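Local coordinates for 3-oxoacyl-[acyl-carrier-protein] synthase 2 (PDB 4JGA) that probably catalyses the condensation of malonyl-ACP with a growing acyl chain, the elongation step of bacterial fatty acid synthesis, as a beta-ketoacyl-ACP synthase II, at residues A[19-24]-A[262-267]; A[284-289]-A[302-307]. All coordinates share one frame; numbering follows the deposited sequence.

Contact 1 (A[19-24]-A[262-267]); sequences VITGLG and VLEEYE
Thr21 and Glu264 cross at about a right angle, Thr21 OG1 donating a hydrogen bond to Glu264 OE1 at 3.0 Å. With chi1 at 61°, OG1 lies between the backbone N and the carbonyl carbon, which turns it to the Glu264 carboxylate, met nearly along the C-O axis, and leaves CG2 beside it. Glu264 holds its chain extended, with CG anti to the backbone N, and its other oxygen, OE2, takes a salt bridge from Arg272 and a hydrogen bond from His268. A buried carboxylate thus has partners on both oxygens, which probably helps it keep its charge. Threonine suits the place through its two branches: the hydroxyl gives the bond, while CG2 lies against Glu264 CB at 3.9 Å. Thr21 OG1 also packs 3.4 Å from Val262 CG1.

The two strands, 18-26 and 257-265, are antiparallel neighbours within the large mixed sheet of this thiolase-fold enzyme. A classic beta bulge interrupts their pairing: Thr21 and Gly22 both face Val262. Thr21 N donates to Val262 O at 2.9 Å, and Val262 N returns a bond to Gly22 O. Glycine suits this position, because a CB on Gly22 would come tightly against Val262 CG2. Before the bulge, Val19 and Glu264 form a hydrogen-bonded pair, each N-H bonding to the other's carbonyl oxygen.

On the face that carries Ile20 and Leu263, these branched side chains lie side by side, Ile20 CG1 3.9 Å from Leu263 CD2, and helix 187-200 packs on Leu263. Where the second strand turns into helix 266-271, Val19 CG1 approaches the Tyr266 ring obliquely, 3.6 Å from CD1, while Glu265 OE2 caps the new helix by accepting from Glu267 N.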
loop_
_atom_site.group_PDB
_atom_site.type_symbol
_atom_site.label_atom_id
_atom_site.label_comp_id
_atom_site.label_asym_id
_atom_site.label_seq_id
_atom_site.Cartn_x
_atom_site.Cartn_y
_atom_site.Cartn_z
ATOM N N VAL A 19 19.885 -11.178 1.118
ATOM C CA VAL A 19 20.951 -10.245 1.433
ATOM C C VAL A 19 20.660 -8.890 0.813
ATOM O O VAL A 19 19.803 -8.761 -0.087
ATOM C CB VAL A 19 22.342 -10.787 0.993
ATOM C CG1 VAL A 19 22.706 -12.037 1.787
ATOM C CG2 VAL A 19 22.403 -11.081 -0.486
ATOM N N ILE A 20 21.343 -7.890 1.344
ATOM C CA ILE A 20 21.236 -6.506 0.934
ATOM C C ILE A 20 22.432 -6.205 0.023
ATOM O O ILE A 20 23.599 -6.274 0.485
ATOM C CB ILE A 20 21.335 -5.579 2.152
ATOM C CG1 ILE A 20 20.312 -5.959 3.253
ATOM C CG2 ILE A 20 21.133 -4.136 1.732
ATOM C CD1 ILE A 20 20.662 -5.382 4.631
ATOM N N THR A 21 22.161 -5.846 -1.240
ATOM C CA THR A 21 23.211 -5.617 -2.205
ATOM C C THR A 21 23.247 -4.196 -2.778
ATOM O O THR A 21 24.092 -3.918 -3.632
ATOM C CB THR A 21 23.102 -6.606 -3.381
ATOM O OG1 THR A 21 21.830 -6.431 -4.048
ATOM C CG2 THR A 21 23.211 -8.074 -2.870
ATOM N N GLY A 22 22.363 -3.302 -2.337
ATOM C CA GLY A 22 22.380 -1.899 -2.797
ATOM C C GLY A 22 21.662 -0.962 -1.846
ATOM O O GLY A 22 20.651 -1.351 -1.272
ATOM N N LEU A 23 22.192 0.260 -1.683
ATOM C CA LEU A 23 21.626 1.280 -0.800
ATOM C C LEU A 23 21.444 2.592 -1.535
ATOM O O LEU A 23 22.279 2.979 -2.368
ATOM C CB LEU A 23 22.500 1.553 0.405
ATOM C CG LEU A 23 23.068 0.357 1.185
ATOM C CD1 LEU A 23 24.058 0.845 2.235
ATOM C CD2 LEU A 23 21.949 -0.459 1.841
ATOM N N GLY A 24 20.326 3.263 -1.233
ATOM C CA GLY A 24 19.989 4.572 -1.813
ATOM C C GLY A 24 19.309 5.475 -0.799
ATOM O O GLY A 24 18.378 5.030 -0.092
ATOM N N VAL A 262 18.252 -2.620 -2.514
ATOM C CA VAL A 262 18.159 -3.822 -3.314
ATOM C C VAL A 262 18.395 -5.013 -2.382
ATOM O O VAL A 262 19.409 -5.087 -1.679
ATOM C CB VAL A 262 19.181 -3.849 -4.466
ATOM C CG1 VAL A 262 18.989 -5.068 -5.351
ATOM C CG2 VAL A 262 19.055 -2.563 -5.297
ATOM N N LEU A 263 17.394 -5.901 -2.370
ATOM C CA LEU A 263 17.477 -7.202 -1.720
ATOM C C LEU A 263 17.598 -8.277 -2.777
ATOM O O LEU A 263 17.041 -8.172 -3.871
ATOM C CB LEU A 263 16.258 -7.488 -0.850
ATOM C CG LEU A 263 15.903 -6.467 0.239
ATOM C CD1 LEU A 263 14.734 -7.034 1.044
ATOM C CD2 LEU A 263 17.092 -6.104 1.142
ATOM N N GLU A 264 18.310 -9.334 -2.430
ATOM C CA GLU A 264 18.675 -10.323 -3.394
ATOM C C GLU A 264 18.845 -11.687 -2.751
ATOM O O GLU A 264 19.348 -11.806 -1.617
ATOM C CB GLU A 264 19.945 -9.851 -4.084
ATOM C CG GLU A 264 20.421 -10.734 -5.240
ATOM C CD GLU A 264 21.487 -10.044 -6.093
ATOM O OE1 GLU A 264 21.877 -8.889 -5.756
ATOM O OE2 GLU A 264 21.907 -10.662 -7.105
ATOM N N GLU A 265 18.416 -12.724 -3.466
ATOM C CA GLU A 265 18.608 -14.093 -2.990
ATOM C C GLU A 265 20.131 -14.350 -2.907
ATOM O O GLU A 265 20.894 -13.938 -3.780
ATOM C CB GLU A 265 17.935 -15.090 -3.925
ATOM C CG GLU A 265 17.933 -16.519 -3.421
ATOM C CD GLU A 265 19.202 -17.284 -3.735
ATOM O OE1 GLU A 265 19.766 -17.106 -4.837
ATOM O OE2 GLU A 265 19.643 -18.081 -2.874
ATOM N N TYR A 266 20.561 -15.015 -1.846
ATOM C CA TYR A 266 21.979 -15.042 -1.524
ATOM C C TYR A 266 22.829 -15.696 -2.615
ATOM O O TYR A 266 23.834 -15.143 -2.991
ATOM C CB TYR A 266 22.197 -15.720 -0.165
ATOM C CG TYR A 266 23.607 -15.668 0.365
ATOM C CD1 TYR A 266 24.452 -14.608 0.047
ATOM C CD2 TYR A 266 24.099 -16.669 1.176
ATOM C CE1 TYR A 266 25.743 -14.542 0.527
ATOM C CE2 TYR A 266 25.397 -16.623 1.672
ATOM C CZ TYR A 266 26.214 -15.546 1.357
ATOM O OH TYR A 266 27.519 -15.467 1.810
ATOM N N GLU A 267 22.461 -16.884 -3.087
ATOM C CA GLU A 267 23.269 -17.561 -4.119
ATOM C C GLU A 267 23.385 -16.703 -5.386
ATOM O O GLU A 267 24.476 -16.533 -5.945
ATOM C CB GLU A 267 22.749 -18.960 -4.480
ATOM C CG GLU A 267 22.730 -19.970 -3.331
ATOM C CD GLU A 267 24.077 -20.166 -2.626
ATOM O OE1 GLU A 267 25.074 -20.368 -3.328
ATOM O OE2 GLU A 267 24.169 -20.119 -1.361
#

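Contact 2 (A[284-289]-A[302-307]); sequences GSTGDA and AYRAMR
Strand 284-287 and helix 302-307 pack as a buried strand-on-helix contact in the C-terminal half of the thiolase fold, running nearly antiparallel at 161° with their axes 6.4 Å apart. So close an approach depends on small residues. Gly284 CA lies 3.5 Å from Ala305 O in a CA-H...O contact, and a CB on Gly284 would collide with that oxygen. The Ala305 side chain is a single methyl, which touches Thr286 OG1.

Thr286 is the strand side chain that points at the helix, and its two branches divide the work. CG2, anti to the carbonyl carbon, lies over one face of the Arg304 guanidinium, toward its rim and 3.8 Å from NH2, while OG1 bonds to Gly301 O at the start of the helix. Arg304 bends at chi3 (55°), folding its flat group back across the threonine.

Two waters bridge the segments. One lies in the guanidinium plane, accepting from Arg304 NH1 at 2.9 Å and donating to Gly287 O. The other accepts from Ala302 N and donates to Asp288 OD1 at 2.8 Å, so the aspartate reaches a backbone N-H too distant for a direct bond. Asp288 OD2 accepts from His296 N.

Arg304 NH1 also bonds to Ser175 O of the second subunit, bringing this contact to the dimer interface. Met306, turned away from strand 284-287, packs between helix 331-345 and strands 414-421 and 425-432; Ala305 also touches strand 425-432, the sheet neighbour of strand 278-287.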
loop_
_atom_site.group_PDB
_atom_site.type_symbol
_atom_site.label_atom_id
_atom_site.label_comp_id
_atom_site.label_asym_id
_atom_site.label_seq_id
_atom_site.Cartn_x
_atom_site.Cartn_y
_atom_site.Cartn_z
ATOM N N GLY A 284 9.271 -8.898 12.048
ATOM C CA GLY A 284 8.094 -8.945 12.903
ATOM C C GLY A 284 7.092 -7.896 12.437
ATOM O O GLY A 284 7.472 -6.767 12.111
ATOM N N SER A 285 5.819 -8.261 12.405
ATOM C CA SER A 285 4.752 -7.379 11.957
ATOM C C SER A 285 3.481 -7.627 12.770
ATOM O O SER A 285 2.916 -8.702 12.703
ATOM C CB SER A 285 4.452 -7.613 10.470
ATOM O OG SER A 285 3.389 -6.775 10.051
ATOM N N THR A 286 3.036 -6.635 13.523
ATOM C CA THR A 286 1.966 -6.814 14.479
ATOM C C THR A 286 1.040 -5.596 14.503
ATOM O O THR A 286 1.355 -4.541 13.936
ATOM C CB THR A 286 2.537 -6.969 15.896
ATOM O OG1 THR A 286 3.240 -5.775 16.256
ATOM C CG2 THR A 286 3.492 -8.138 15.992
ATOM N N GLY A 287 -0.096 -5.752 15.166
ATOM C CA GLY A 287 -1.045 -4.651 15.376
ATOM C C GLY A 287 -1.334 -4.469 16.850
ATOM O O GLY A 287 -1.476 -5.446 17.582
ATOM N N ASP A 288 -1.437 -3.222 17.276
ATOM C CA ASP A 288 -1.842 -2.873 18.629
ATOM C C ASP A 288 -3.324 -3.197 18.873
ATOM O O ASP A 288 -3.723 -3.468 19.998
ATOM C CB ASP A 288 -1.675 -1.355 18.865
ATOM C CG ASP A 288 -0.210 -0.895 19.016
ATOM O OD1 ASP A 288 0.692 -1.736 19.100
ATOM O OD2 ASP A 288 0.010 0.357 19.117
ATOM N N ALA A 289 -4.138 -3.038 17.819
ATOM C CA ALA A 289 -5.589 -3.120 17.890
ATOM C C ALA A 289 -6.170 -2.256 19.037
ATOM O O ALA A 289 -7.003 -2.725 19.804
ATOM C CB ALA A 289 -6.015 -4.576 18.061
ATOM N N ALA A 302 4.460 -3.300 19.850
ATOM C CA ALA A 302 5.877 -2.999 19.666
ATOM C C ALA A 302 6.734 -4.117 20.240
ATOM O O ALA A 302 7.638 -4.590 19.557
ATOM C CB ALA A 302 6.229 -1.649 20.295
ATOM N N TYR A 303 6.418 -4.545 21.469
ATOM C CA TYR A 303 7.116 -5.635 22.124
ATOM C C TYR A 303 7.062 -6.901 21.293
ATOM O O TYR A 303 8.071 -7.559 21.096
ATOM C CB TYR A 303 6.512 -5.901 23.519
ATOM C CG TYR A 303 7.087 -7.097 24.262
ATOM C CD1 TYR A 303 6.542 -8.341 24.091
ATOM C CD2 TYR A 303 8.197 -6.976 25.086
ATOM C CE1 TYR A 303 7.063 -9.442 24.740
ATOM C CE2 TYR A 303 8.732 -8.060 25.759
ATOM C CZ TYR A 303 8.162 -9.300 25.563
ATOM O OH TYR A 303 8.622 -10.430 26.201
ATOM N N ARG A 304 5.868 -7.256 20.815
ATOM C CA ARG A 304 5.701 -8.443 20.015
ATOM C C ARG A 304 6.450 -8.364 18.685
ATOM O O ARG A 304 7.006 -9.342 18.251
ATOM C CB ARG A 304 4.219 -8.723 19.769
ATOM C CG ARG A 304 3.478 -9.238 21.011
ATOM C CD ARG A 304 1.969 -9.229 20.799
ATOM N NE ARG A 304 1.649 -9.975 19.602
ATOM C CZ ARG A 304 0.941 -9.524 18.574
ATOM N NH1 ARG A 304 0.304 -8.352 18.607
ATOM N NH2 ARG A 304 0.813 -10.304 17.509
ATOM N N ALA A 305 6.418 -7.221 18.014
ATOM C CA ALA A 305 7.130 -7.098 16.746
ATOM C C ALA A 305 8.626 -7.383 16.916
ATOM O O ALA A 305 9.217 -8.109 16.123
ATOM C CB ALA A 305 6.927 -5.734 16.146
ATOM N N MET A 306 9.223 -6.795 17.952
ATOM C CA MET A 306 10.627 -7.041 18.257
ATOM C C MET A 306 10.860 -8.515 18.570
ATOM O O MET A 306 11.755 -9.155 18.016
ATOM C CB MET A 306 11.103 -6.174 19.432
ATOM C CG MET A 306 11.153 -4.689 19.081
ATOM S SD MET A 306 11.841 -3.695 20.417
ATOM C CE MET A 306 10.497 -3.750 21.613
ATOM N N ARG A 307 10.030 -9.042 19.450
ATOM C CA ARG A 307 10.173 -10.410 19.881
ATOM C C ARG A 307 10.056 -11.373 18.705
ATOM O O ARG A 307 10.870 -12.286 18.560
ATOM C CB ARG A 307 9.117 -10.747 20.929
ATOM C CG ARG A 307 9.264 -12.135 21.535
ATOM C CD ARG A 307 7.948 -12.609 22.136
ATOM N NE ARG A 307 6.898 -12.535 21.105
ATOM C CZ ARG A 307 5.594 -12.607 21.357
ATOM N NH1 ARG A 307 5.155 -12.770 22.594
ATOM N NH2 ARG A 307 4.730 -12.527 20.354
HETATM O O HOH W 1 -0.923 -6.230 20.140
HETATM O O HOH W 2 2.778 -1.266 20.952
#

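How the contacts relate
From the N terminus, strand 18-26 supplies the first half of contact 1, and the chain travels through 237 residues before strand 257-265 returns to pair with it. Helix 266-271 then leads into strand 278-287, where contact 2 opens; only 12 residues separate its two segments, a short excursion from strand to helix. The contacts therefore follow in series, neither nesting nor crossing, with centres 25 Å apart and nearest atoms about 12 Å apart. They share a beta sheet, since strand 278-287 lies beside strand 18-26. Contact 1 unites distant parts of the N-terminal domain sequence by strand pairing, whereas contact 2 fixes a helix of the C-terminal domain sequence against the strands.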